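Local coordinates for Phosphoglucomutase/phosphomannomutase family protein (Burkholderia thailandensis, PDB 3UW2) that probably catalyses intramolecular phosphoryl transfer on hexose phosphates, as a metal-dependent member of the phosphohexose mutase family, at residues D305-R310 with T394-L399; W315-E318 with E322-M325; L209-F214 with C219-L224; H351-D356 with G360-L365. One frame throughout, in Å; residues are numbered along the deposited sequence. Where two conformers were deposited one is given.

Contact 1: D305-R310 with T394-L399; sequences DVKCTR and TPELQL
Lys307 and Glu396 make this contact by themselves, through a salt bridge that links two domains. The first residue of the leading segment, Asp305, ends a strand and opens a type I turn, closed where Cys308 N donates to Asp305 O at 3.1 Å. Its side chain is anchored within its own domain, by Thr328 and Met348 N. Val306 follows as the buried second residue of the turn, and Lys307 comes third, where its side chain heads for the other segment. With CG anti to the carbonyl carbon (chi1 -69°) and every later torsion extended, the lysine bridges the 9.9 Å between Lys307 CA and Glu396 CA; a long, flexible cation suits such a span. Lys307 NZ stands 3.0 Å from Glu396 OE1, on the syn lone pair of that oxygen, and Lys307 CE lies 3.3 Å from the same OE1, so the last methylene also rests on the carboxylate. The two side chains, both stretched, cross at about a right angle. Arg454 forms a second salt bridge to OE1, and the pair of cations would be expected to favour an ionised glutamate. Beyond Cys308, Thr309 caps Asn311 N at the turn into helix 311-318, a role fitted to its short hydroxyl, and Glu456 binds both Thr309 OG1 and Arg310 N. The contact thus lies at the surface, where the loop between strand 301-305 and helix 311-318 faces strand 392-398, at the edge of the C-terminal antiparallel sheet, with strand 451-457 alongside.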
loop_
_atom_site.group_PDB
_atom_site.type_symbol
_atom_site.label_atom_id
_atom_site.label_comp_id
_atom_site.label_asym_id
_atom_site.label_seq_id
_atom_site.Cartn_x
_atom_site.Cartn_y
_atom_site.Cartn_z
ATOM N N ASP A 305 0.256 -7.619 -9.333
ATOM C CA ASP A 305 -0.850 -8.479 -8.906
ATOM C C ASP A 305 -1.830 -8.708 -10.066
ATOM O O ASP A 305 -1.756 -8.047 -11.106
ATOM C CB ASP A 305 -1.484 -7.884 -7.630
ATOM C CG ASP A 305 -2.340 -6.605 -7.907
ATOM O OD1 ASP A 305 -1.849 -5.637 -8.552
ATOM O OD2 ASP A 305 -3.529 -6.596 -7.479
ATOM N N VAL A 306 -2.722 -9.684 -9.928
ATOM C CA VAL A 306 -3.698 -9.994 -10.949
ATOM C C VAL A 306 -4.725 -8.913 -11.345
ATOM O O VAL A 306 -5.544 -9.136 -12.260
ATOM C CB VAL A 306 -4.511 -11.191 -10.497
ATOM C CG1 VAL A 306 -3.658 -12.486 -10.615
ATOM C CG2 VAL A 306 -5.108 -10.904 -9.112
ATOM N N LYS A 307 -4.790 -7.815 -10.627
ATOM C CA LYS A 307 -5.617 -6.678 -11.092
ATOM C C LYS A 307 -4.953 -5.765 -12.150
ATOM O O LYS A 307 -5.589 -4.828 -12.606
ATOM C CB LYS A 307 -5.990 -5.783 -9.908
ATOM C CG LYS A 307 -6.975 -6.451 -8.940
ATOM C CD LYS A 307 -7.218 -5.620 -7.673
ATOM C CE LYS A 307 -8.302 -6.308 -6.829
ATOM N NZ LYS A 307 -8.797 -5.460 -5.704
ATOM N N CYS A 308 -3.659 -5.978 -12.474
ATOM C CA CYS A 308 -2.883 -5.021 -13.267
ATOM C C CYS A 308 -3.151 -5.217 -14.762
ATOM O O CYS A 308 -3.517 -6.290 -15.154
ATOM C CB CYS A 308 -1.399 -5.155 -12.992
ATOM S SG CYS A 308 -0.941 -4.387 -11.409
ATOM N N THR A 309 -2.931 -4.180 -15.568
ATOM C CA THR A 309 -3.096 -4.247 -17.046
ATOM C C THR A 309 -2.427 -5.462 -17.714
ATOM O O THR A 309 -1.336 -5.869 -17.329
ATOM C CB THR A 309 -2.573 -2.959 -17.747
ATOM O OG1 THR A 309 -2.734 -3.094 -19.152
ATOM C CG2 THR A 309 -1.154 -2.709 -17.480
ATOM N N ARG A 310 -3.125 -6.044 -18.690
ATOM C CA ARG A 310 -2.560 -7.037 -19.629
ATOM C C ARG A 310 -1.209 -6.473 -20.187
ATOM O O ARG A 310 -0.276 -7.224 -20.462
ATOM C CB ARG A 310 -3.602 -7.373 -20.736
ATOM C CG ARG A 310 -3.350 -8.719 -21.458
ATOM C CD ARG A 310 -4.440 -9.239 -22.425
ATOM N NE ARG A 310 -4.171 -8.941 -23.842
ATOM C CZ ARG A 310 -4.075 -7.707 -24.360
ATOM N NH1 ARG A 310 -3.844 -7.531 -25.669
ATOM N NH2 ARG A 310 -4.207 -6.633 -23.580
ATOM N N THR A 394 -13.433 -1.218 -17.321
ATOM C CA THR A 394 -14.566 -0.999 -16.393
ATOM C C THR A 394 -14.108 -0.666 -14.972
ATOM O O THR A 394 -13.003 -1.009 -14.575
ATOM C CB THR A 394 -15.423 -2.284 -16.245
ATOM O OG1 THR A 394 -14.633 -3.331 -15.618
ATOM C CG2 THR A 394 -16.021 -2.738 -17.594
ATOM N N PRO A 395 -14.969 0.002 -14.167
ATOM C CA PRO A 395 -14.607 -0.004 -12.700
ATOM C C PRO A 395 -14.821 -1.403 -12.087
ATOM O O PRO A 395 -15.407 -2.296 -12.764
ATOM C CB PRO A 395 -15.579 1.028 -12.079
ATOM C CG PRO A 395 -16.621 1.306 -13.127
ATOM C CD PRO A 395 -16.044 0.967 -14.484
ATOM N N GLU A 396 -14.378 -1.599 -10.841
ATOM C CA GLU A 396 -14.687 -2.814 -10.078
ATOM C C GLU A 396 -16.151 -3.129 -9.843
ATOM O O GLU A 396 -16.901 -2.256 -9.479
ATOM C CB GLU A 396 -13.975 -2.776 -8.729
ATOM C CG GLU A 396 -12.531 -3.189 -8.858
ATOM C CD GLU A 396 -11.846 -3.517 -7.526
ATOM O OE1 GLU A 396 -10.858 -4.289 -7.541
ATOM O OE2 GLU A 396 -12.273 -3.009 -6.468
ATOM N N LEU A 397 -16.549 -4.389 -10.009
ATOM C CA LEU A 397 -17.960 -4.809 -9.802
ATOM C C LEU A 397 -18.144 -5.929 -8.711
ATOM O O LEU A 397 -17.315 -6.856 -8.634
ATOM C CB LEU A 397 -18.603 -5.223 -11.141
ATOM N N GLN A 398 -19.229 -5.825 -7.909
ATOM C CA GLN A 398 -19.532 -6.686 -6.720
ATOM C C GLN A 398 -20.587 -7.733 -7.028
ATOM O O GLN A 398 -21.619 -7.401 -7.608
ATOM C CB GLN A 398 -20.078 -5.856 -5.544
ATOM C CG GLN A 398 -19.573 -4.430 -5.440
ATOM C CD GLN A 398 -18.095 -4.410 -5.219
ATOM O OE1 GLN A 398 -17.460 -5.460 -5.256
ATOM N NE2 GLN A 398 -17.528 -3.227 -4.982
ATOM N N LEU A 399 -20.360 -8.984 -6.632
ATOM C CA LEU A 399 -21.353 -10.039 -6.897
ATOM C C LEU A 399 -21.806 -10.758 -5.620
ATOM O O LEU A 399 -22.491 -10.185 -4.761
ATOM C CB LEU A 399 -20.828 -11.051 -7.920
#

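Contact 2: W315-E318 with E322-M325; sequences WVRE and EPLM
Glu322 is gripped through its backbone, which is hydrogen-bonded to Ala300 and Ile302 beside it, and over this tethered start of the strand lies Val316, its CG1 3.6 Å from Glu322 N. The same methyl meets the next residue too: Val316 CG1 is 3.5 Å from Pro323 N and 3.8 Å from Pro323 CD. It gets there because CG1 stands opposite the backbone N (chi1 163°), which sends that branch off the helix toward the strand. A branched, compact side chain fits where helix and strand come this close, the CA atoms of Val316 and Pro323 being 5.7 Å apart. Proline in turn has no N-H and offers a rigid rim of methylenes. Arg317 uses that rim as well: its CG packs 3.7 Å from Pro323 CD, and its NE passes 3.9 Å from Pro323 CG. The extended arginine crosses the proline ring at about a right angle, so that its aliphatic part lies along the CD-CG side of the ring at the border with solvent. Packing alone, without hydrogen bonds, joins the last turn of helix 311-318 to strand 322-326 in the beta-alpha-beta unit that begins with strand 301-305, where Ile302 backs Val316 and Tyr304 touches Pro323.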
loop_
_atom_site.group_PDB
_atom_site.type_symbol
_atom_site.label_atom_id
_atom_site.label_comp_id
_atom_site.label_asym_id
_atom_site.label_seq_id
_atom_site.Cartn_x
_atom_site.Cartn_y
_atom_site.Cartn_z
ATOM N N TRP A 315 5.351 -5.390 -21.773
ATOM C CA TRP A 315 6.240 -4.288 -21.458
ATOM C C TRP A 315 7.475 -4.778 -20.732
ATOM O O TRP A 315 8.639 -4.449 -21.125
ATOM C CB TRP A 315 5.468 -3.290 -20.629
ATOM C CG TRP A 315 6.304 -2.138 -20.192
ATOM C CD1 TRP A 315 7.068 -2.053 -19.044
ATOM C CD2 TRP A 315 6.518 -0.850 -20.899
ATOM N NE1 TRP A 315 7.715 -0.850 -18.996
ATOM C CE2 TRP A 315 7.408 -0.071 -20.051
ATOM C CE3 TRP A 315 6.046 -0.285 -22.087
ATOM C CZ2 TRP A 315 7.822 1.208 -20.396
ATOM C CZ3 TRP A 315 6.454 1.032 -22.425
ATOM C CH2 TRP A 315 7.337 1.748 -21.601
ATOM N N VAL A 316 7.261 -5.567 -19.680
ATOM C CA VAL A 316 8.403 -6.016 -18.864
ATOM C C VAL A 316 9.350 -6.890 -19.713
ATOM O O VAL A 316 10.574 -6.699 -19.654
ATOM C CB VAL A 316 7.982 -6.800 -17.592
ATOM C CG1 VAL A 316 9.175 -7.594 -16.999
ATOM C CG2 VAL A 316 7.354 -5.831 -16.560
ATOM N N ARG A 317 8.791 -7.751 -20.554
ATOM C CA ARG A 317 9.630 -8.578 -21.458
ATOM C C ARG A 317 10.392 -7.783 -22.466
ATOM O O ARG A 317 11.585 -8.040 -22.658
ATOM C CB ARG A 317 8.875 -9.664 -22.185
ATOM C CG ARG A 317 8.394 -10.745 -21.255
ATOM C CD ARG A 317 7.644 -11.769 -22.064
ATOM N NE ARG A 317 6.600 -12.386 -21.247
ATOM C CZ ARG A 317 5.305 -12.314 -21.556
ATOM N NH1 ARG A 317 4.903 -11.686 -22.670
ATOM N NH2 ARG A 317 4.417 -12.894 -20.778
ATOM N N GLU A 318 9.730 -6.796 -23.065
ATOM C CA GLU A 318 10.375 -5.969 -24.079
ATOM C C GLU A 318 11.437 -5.110 -23.446
ATOM O O GLU A 318 12.406 -4.766 -24.095
ATOM C CB GLU A 318 9.349 -5.157 -24.930
ATOM C CG GLU A 318 8.536 -6.098 -25.811
ATOM C CD GLU A 318 7.423 -5.456 -26.622
ATOM O OE1 GLU A 318 7.066 -4.291 -26.404
ATOM O OE2 GLU A 318 6.881 -6.162 -27.524
ATOM N N GLU A 322 11.635 -10.142 -16.430
ATOM C CA GLU A 322 10.705 -11.275 -16.380
ATOM C C GLU A 322 9.493 -10.898 -15.526
ATOM O O GLU A 322 9.643 -10.670 -14.293
ATOM C CB GLU A 322 11.379 -12.531 -15.808
ATOM C CG GLU A 322 12.614 -13.031 -16.543
ATOM C CD GLU A 322 12.324 -13.813 -17.830
ATOM O OE1 GLU A 322 13.108 -13.661 -18.786
ATOM O OE2 GLU A 322 11.341 -14.581 -17.899
ATOM N N PRO A 323 8.297 -10.821 -16.151
ATOM C CA PRO A 323 7.080 -10.382 -15.368
ATOM C C PRO A 323 6.658 -11.509 -14.428
ATOM O O PRO A 323 6.780 -12.691 -14.815
ATOM C CB PRO A 323 5.996 -10.170 -16.449
ATOM C CG PRO A 323 6.426 -11.120 -17.570
ATOM C CD PRO A 323 7.943 -11.182 -17.561
ATOM N N LEU A 324 6.190 -11.167 -13.224
ATOM C CA LEU A 324 5.740 -12.207 -12.286
ATOM C C LEU A 324 4.423 -11.733 -11.734
ATOM O O LEU A 324 4.343 -10.897 -10.834
ATOM C CB LEU A 324 6.766 -12.461 -11.146
ATOM C CG LEU A 324 6.698 -13.821 -10.423
ATOM C CD1 LEU A 324 7.782 -13.795 -9.307
ATOM C CD2 LEU A 324 5.396 -14.090 -9.745
ATOM N N MET A 325 3.375 -12.284 -12.284
ATOM C CA MET A 325 2.061 -11.926 -11.835
ATOM C C MET A 325 1.741 -12.665 -10.580
ATOM O O MET A 325 1.854 -13.896 -10.534
ATOM C CB MET A 325 1.004 -12.159 -12.939
ATOM C CG MET A 325 -0.362 -11.727 -12.484
ATOM S SD MET A 325 -1.552 -11.712 -13.830
ATOM C CE MET A 325 -1.562 -13.431 -14.301
#

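Contact 3: L209-F214 with C219-L224; sequences LATRLF and CELVEL
Phe214 and Cys219 supply the one direct hydrogen bond: Cys219 N donates to Phe214 O at 2.9 Å, with an N-H...O angle of 158° and the donor tilted 21° from the carbonyl plane. It ties the last turn of the helix to the chain that returns toward the sheet, and Cys219 CB closes up against the same oxygen. Apolar packing centres on Leu221, whose two methyls divide the work. CD1 lies 3.7 Å from Thr211 CB, while CD2 sits 3.9 Å from Phe214 CB, so the forked leucine spans one turn of the helix. Phe214 meets the strand through CB; its ring leads away to an edge-to-face pairing with Phe261. Thr211 CG2 rests 3.6 Å from Glu223 CD, the two side chains crossing at about a right angle. Their polar ends are linked through water, which donates to both Thr211 OG1 (2.8 Å) and Glu223 OE1 (2.6 Å). Beta-branched threonine suits this place: CB and CG2 pack on Leu221 and the flank of Glu223, while the hydroxyl, held between backbone N and carbonyl carbon (chi1 53°), also bonds Gly207 O within the helix; Glu223 OE1 has Thr226 as a further partner. The axes of 209-214 and 221-224 run antiparallel, 10.3 Å apart at closest; helix 206-216 and this edge strand complete a beta-alpha-beta unit beginning at strand 197-200, with helix 364-375 packed against Phe214 and Cys219.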
loop_
_atom_site.group_PDB
_atom_site.type_symbol
_atom_site.label_atom_id
_atom_site.label_comp_id
_atom_site.label_asym_id
_atom_site.label_seq_id
_atom_site.Cartn_x
_atom_site.Cartn_y
_atom_site.Cartn_z
ATOM N N LEU A 209 6.248 15.646 6.394
ATOM C CA LEU A 209 7.462 15.064 5.894
ATOM C C LEU A 209 7.500 14.976 4.354
ATOM O O LEU A 209 8.562 15.108 3.750
ATOM C CB LEU A 209 7.622 13.656 6.458
ATOM C CG LEU A 209 8.987 13.006 6.418
ATOM C CD1 LEU A 209 10.124 13.909 6.959
ATOM C CD2 LEU A 209 8.886 11.736 7.251
ATOM N N ALA A 210 6.389 14.709 3.687
ATOM C CA ALA A 210 6.476 14.715 2.197
ATOM C C ALA A 210 6.883 16.097 1.649
ATOM O O ALA A 210 7.747 16.176 0.757
ATOM C CB ALA A 210 5.176 14.278 1.569
ATOM N N THR A 211 6.356 17.178 2.243
ATOM C CA THR A 211 6.723 18.518 1.765
ATOM C C THR A 211 8.176 18.805 2.062
ATOM O O THR A 211 8.889 19.309 1.200
ATOM C CB THR A 211 5.765 19.623 2.267
ATOM O OG1 THR A 211 5.648 19.544 3.699
ATOM C CG2 THR A 211 4.375 19.390 1.636
ATOM N N ARG A 212 8.620 18.440 3.276
ATOM C CA ARG A 212 10.033 18.521 3.654
ATOM C C ARG A 212 10.920 17.783 2.638
ATOM O O ARG A 212 11.924 18.353 2.177
ATOM C CB ARG A 212 10.268 17.899 5.018
ATOM C CG ARG A 212 11.723 17.952 5.471
ATOM C CD ARG A 212 11.889 17.421 6.906
ATOM N NE ARG A 212 13.341 17.396 7.110
ATOM C CZ ARG A 212 13.991 16.910 8.157
ATOM N NH1 ARG A 212 13.342 16.418 9.178
ATOM N NH2 ARG A 212 15.323 16.993 8.166
ATOM N N LEU A 213 10.555 16.543 2.315
ATOM C CA LEU A 213 11.343 15.700 1.373
ATOM C C LEU A 213 11.443 16.325 -0.012
ATOM O O LEU A 213 12.555 16.465 -0.530
ATOM C CB LEU A 213 10.766 14.267 1.269
ATOM C CG LEU A 213 11.355 13.342 0.221
ATOM C CD1 LEU A 213 12.834 13.115 0.597
ATOM C CD2 LEU A 213 10.587 11.995 0.119
ATOM N N PHE A 214 10.297 16.687 -0.617
ATOM C CA PHE A 214 10.329 17.190 -1.976
ATOM C C PHE A 214 10.984 18.585 -2.050
ATOM O O PHE A 214 11.653 18.916 -3.041
ATOM C CB PHE A 214 8.942 17.122 -2.638
ATOM C CG PHE A 214 8.336 15.728 -2.635
ATOM C CD1 PHE A 214 9.119 14.583 -2.905
ATOM C CD2 PHE A 214 6.978 15.562 -2.384
ATOM C CE1 PHE A 214 8.568 13.281 -2.909
ATOM C CE2 PHE A 214 6.400 14.290 -2.340
ATOM C CZ PHE A 214 7.181 13.134 -2.626
ATOM N N CYS A 219 12.349 20.805 -5.168
ATOM C CA CYS A 219 11.104 21.153 -5.837
ATOM C C CYS A 219 10.359 22.266 -5.125
ATOM O O CYS A 219 10.336 22.338 -3.867
ATOM C CB CYS A 219 10.190 19.950 -5.955
ATOM S SG CYS A 219 10.964 18.688 -6.987
ATOM N N GLU A 220 9.720 23.086 -5.942
ATOM C CA GLU A 220 8.722 24.055 -5.467
ATOM C C GLU A 220 7.370 23.373 -5.384
ATOM O O GLU A 220 7.020 22.553 -6.234
ATOM C CB GLU A 220 8.634 25.293 -6.391
ATOM C CG GLU A 220 9.648 26.342 -6.023
ATOM C CD GLU A 220 9.599 27.538 -6.971
ATOM O OE1 GLU A 220 10.703 28.011 -7.383
ATOM O OE2 GLU A 220 8.460 27.987 -7.310
ATOM N N LEU A 221 6.616 23.690 -4.347
ATOM C CA LEU A 221 5.399 22.941 -4.030
ATOM C C LEU A 221 4.192 23.846 -4.003
ATOM O O LEU A 221 4.318 24.986 -3.589
ATOM C CB LEU A 221 5.555 22.278 -2.681
ATOM C CG LEU A 221 6.748 21.346 -2.514
ATOM C CD1 LEU A 221 6.605 20.697 -1.142
ATOM C CD2 LEU A 221 6.907 20.278 -3.597
ATOM N N VAL A 222 3.071 23.380 -4.534
ATOM C CA VAL A 222 1.830 24.023 -4.240
ATOM C C VAL A 222 1.129 23.025 -3.302
ATOM O O VAL A 222 0.745 21.953 -3.715
ATOM C CB VAL A 222 0.924 24.296 -5.463
ATOM C CG1 VAL A 222 -0.207 25.152 -4.953
ATOM C CG2 VAL A 222 1.662 25.041 -6.569
ATOM N N GLU A 223 1.004 23.387 -2.022
ATOM C CA GLU A 223 0.488 22.474 -1.033
ATOM C C GLU A 223 -1.057 22.489 -0.880
ATOM O O GLU A 223 -1.708 23.568 -0.806
ATOM C CB GLU A 223 1.160 22.798 0.309
ATOM C CG GLU A 223 2.685 22.677 0.210
ATOM C CD GLU A 223 3.398 22.880 1.529
ATOM O OE1 GLU A 223 2.852 22.539 2.601
ATOM O OE2 GLU A 223 4.548 23.345 1.504
ATOM N N LEU A 224 -1.619 21.296 -0.735
ATOM C CA LEU A 224 -3.032 21.154 -0.449
ATOM C C LEU A 224 -3.201 20.298 0.797
ATOM O O LEU A 224 -2.766 19.148 0.801
ATOM C CB LEU A 224 -3.786 20.490 -1.629
ATOM C CG LEU A 224 -4.051 21.368 -2.850
ATOM C CD1 LEU A 224 -4.365 20.445 -4.047
ATOM C CD2 LEU A 224 -5.151 22.380 -2.576
HETATM O O HOH W 1 4.248 21.777 4.718
#

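Contact 4: H351-D356 with G360-L365; sequences HVFFKD and GFDDGL
His351 and Asp362 lie side by side, joined by a bond from ND1 to OD2 of 2.6 Å. It is bent, 139° at the hydrogen, and uses the anti lone pair of OD2, which stands 26° out of the imidazole plane. Asp362 also covers Phe353: its CB lies over one ring face, 3.8 Å from the centroid, a CH-pi contact. Its first torsion (chi1 48°) turns the carboxylate to reach His351 and lie nearly parallel along the Phe353 ring. Behind the side chain, Asp362 CA points its hydrogen at Val352 O, 3.3 Å away. A water then stands in for direct backbone pairing, donating to Val352 O and Phe361 O and accepting from Phe354 N at 2.9 Å. At Gly360 a CB would jam against the preceding carbonyl O; its N makes a weak bond to Phe354 O. Farther out, the His330 ring meets that of His351, and Asp268, a zinc ligand, touches it. His351 ends a Gly-Glu-Met-Ser-Gly-His sequence, which in relatives forms the sugar-binding loop; the bond to Asp362 would fix the turn of the imidazole in what is probably the active-site cleft, near the zinc ion and a phosphate perhaps from the crystallisation liquor.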
loop_
_atom_site.group_PDB
_atom_site.type_symbol
_atom_site.label_atom_id
_atom_site.label_comp_id
_atom_site.label_asym_id
_atom_site.label_seq_id
_atom_site.Cartn_x
_atom_site.Cartn_y
_atom_site.Cartn_z
ATOM N N HIS A 351 0.332 0.490 -3.917
ATOM C CA HIS A 351 1.536 0.313 -3.090
ATOM C C HIS A 351 2.627 -0.080 -4.030
ATOM O O HIS A 351 2.430 -0.993 -4.842
ATOM C CB HIS A 351 1.359 -0.795 -2.053
ATOM C CG HIS A 351 0.263 -0.543 -1.019
ATOM N ND1 HIS A 351 0.526 -0.190 0.255
ATOM C CD2 HIS A 351 -1.133 -0.689 -1.097
ATOM C CE1 HIS A 351 -0.624 -0.094 0.967
ATOM N NE2 HIS A 351 -1.642 -0.394 0.136
ATOM N N VAL A 352 3.802 0.540 -3.919
ATOM C CA VAL A 352 4.894 0.259 -4.838
ATOM C C VAL A 352 6.105 -0.066 -3.971
ATOM O O VAL A 352 6.426 0.694 -3.016
ATOM C CB VAL A 352 5.161 1.466 -5.791
ATOM C CG1 VAL A 352 6.275 1.139 -6.800
ATOM C CG2 VAL A 352 3.906 1.815 -6.594
ATOM N N PHE A 353 6.768 -1.188 -4.269
ATOM C CA PHE A 353 7.797 -1.674 -3.372
ATOM C C PHE A 353 9.132 -1.662 -4.119
ATOM O O PHE A 353 9.353 -2.503 -5.009
ATOM C CB PHE A 353 7.496 -3.117 -2.932
ATOM C CG PHE A 353 6.118 -3.352 -2.345
ATOM C CD1 PHE A 353 4.975 -3.347 -3.153
ATOM C CD2 PHE A 353 5.978 -3.696 -0.990
ATOM C CE1 PHE A 353 3.703 -3.659 -2.600
ATOM C CE2 PHE A 353 4.721 -3.996 -0.439
ATOM C CZ PHE A 353 3.590 -3.978 -1.249
ATOM N N PHE A 354 10.045 -0.762 -3.738
ATOM C CA PHE A 354 11.424 -0.739 -4.288
ATOM C C PHE A 354 12.353 -1.498 -3.344
ATOM O O PHE A 354 12.491 -1.084 -2.199
ATOM C CB PHE A 354 11.974 0.710 -4.389
ATOM C CG PHE A 354 11.278 1.549 -5.440
ATOM C CD1 PHE A 354 11.746 1.549 -6.767
ATOM C CD2 PHE A 354 10.082 2.260 -5.121
ATOM C CE1 PHE A 354 11.078 2.299 -7.761
ATOM C CE2 PHE A 354 9.450 3.010 -6.115
ATOM C CZ PHE A 354 9.940 3.023 -7.416
ATOM N N LYS A 355 12.965 -2.585 -3.837
ATOM C CA LYS A 355 14.090 -3.182 -3.179
ATOM C C LYS A 355 15.332 -2.589 -3.810
ATOM O O LYS A 355 16.257 -2.187 -3.089
ATOM C CB LYS A 355 14.075 -4.709 -3.306
ATOM C CG LYS A 355 15.326 -5.391 -2.735
ATOM C CD LYS A 355 15.519 -5.085 -1.252
ATOM C CE LYS A 355 16.884 -5.638 -0.837
ATOM N NZ LYS A 355 16.467 -6.373 0.372
ATOM N N ASP A 356 15.361 -2.475 -5.136
ATOM C CA ASP A 356 16.499 -1.747 -5.817
ATOM C C ASP A 356 16.774 -0.403 -5.161
ATOM O O ASP A 356 15.840 0.423 -5.055
ATOM C CB ASP A 356 16.070 -1.534 -7.272
ATOM C CG ASP A 356 16.983 -0.592 -8.020
ATOM O OD1 ASP A 356 18.047 -1.080 -8.396
ATOM O OD2 ASP A 356 16.619 0.567 -8.295
ATOM N N GLY A 360 12.776 -2.316 0.309
ATOM C CA GLY A 360 11.789 -3.330 -0.107
ATOM C C GLY A 360 10.422 -3.164 0.525
ATOM O O GLY A 360 9.521 -3.947 0.208
ATOM N N PHE A 361 10.214 -2.156 1.383
ATOM C CA PHE A 361 8.846 -1.847 1.879
ATOM C C PHE A 361 8.180 -0.820 0.964
ATOM O O PHE A 361 8.858 0.008 0.308
ATOM C CB PHE A 361 8.819 -1.361 3.354
ATOM C CG PHE A 361 9.771 -0.214 3.642
ATOM C CD1 PHE A 361 9.423 1.082 3.293
ATOM C CD2 PHE A 361 10.963 -0.439 4.279
ATOM C CE1 PHE A 361 10.252 2.172 3.567
ATOM C CE2 PHE A 361 11.833 0.634 4.573
ATOM C CZ PHE A 361 11.481 1.927 4.218
ATOM N N ASP A 362 6.853 -0.889 0.919
ATOM C CA ASP A 362 6.048 0.068 0.208
ATOM C C ASP A 362 6.153 1.451 0.908
ATOM O O ASP A 362 6.146 1.553 2.151
ATOM C CB ASP A 362 4.570 -0.431 0.074
ATOM C CG ASP A 362 3.967 -0.938 1.394
ATOM O OD1 ASP A 362 4.750 -1.453 2.248
ATOM O OD2 ASP A 362 2.678 -0.855 1.569
ATOM N N ASP A 363 6.271 2.491 0.104
ATOM C CA ASP A 363 6.500 3.850 0.630
ATOM C C ASP A 363 6.048 4.836 -0.469
ATOM O O ASP A 363 6.683 4.968 -1.505
ATOM C CB ASP A 363 8.023 4.019 0.920
ATOM C CG ASP A 363 8.360 5.374 1.525
ATOM O OD1 ASP A 363 7.595 6.353 1.275
ATOM O OD2 ASP A 363 9.407 5.457 2.230
ATOM N N GLY A 364 4.951 5.518 -0.220
ATOM C CA GLY A 364 4.451 6.551 -1.106
ATOM C C GLY A 364 5.387 7.742 -1.315
ATOM O O GLY A 364 5.409 8.332 -2.418
ATOM N N LEU A 365 6.123 8.128 -0.266
ATOM C CA LEU A 365 6.991 9.299 -0.332
ATOM C C LEU A 365 8.274 8.948 -1.138
ATOM O O LEU A 365 8.752 9.769 -1.921
ATOM C CB LEU A 365 7.443 9.742 1.075
ATOM C CG LEU A 365 6.438 10.604 1.890
ATOM C CD1 LEU A 365 5.197 9.839 2.328
ATOM C CD2 LEU A 365 7.182 11.118 3.145
HETATM O O HOH W 2 9.162 1.390 -2.011
HETATM O O HOH W 3 4.107 3.014 -2.124
#

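Contacts 3 and 4 are buried, contact 2 is partly so, and contact 1 is at the surface. Contacts 2 and 3 are counterparts in successive domains, each pinning a helix to the edge strand that follows it; contact 3 adds a backbone bond and a water where contact 2 relies on packing. Contacts 2 and 4 reach opposite edges of one sheet, 322-326 and 352-354. Contact 1 alone joins separate domains, by charge, and touches contact 2 where Val306 packs on Met325. Contact 4 abuts contact 3 through Leu365, between parts that belong to different family domains, and is the one beside the metal site, combining a His-carboxylate bond, a CH-pi contact and bridging water.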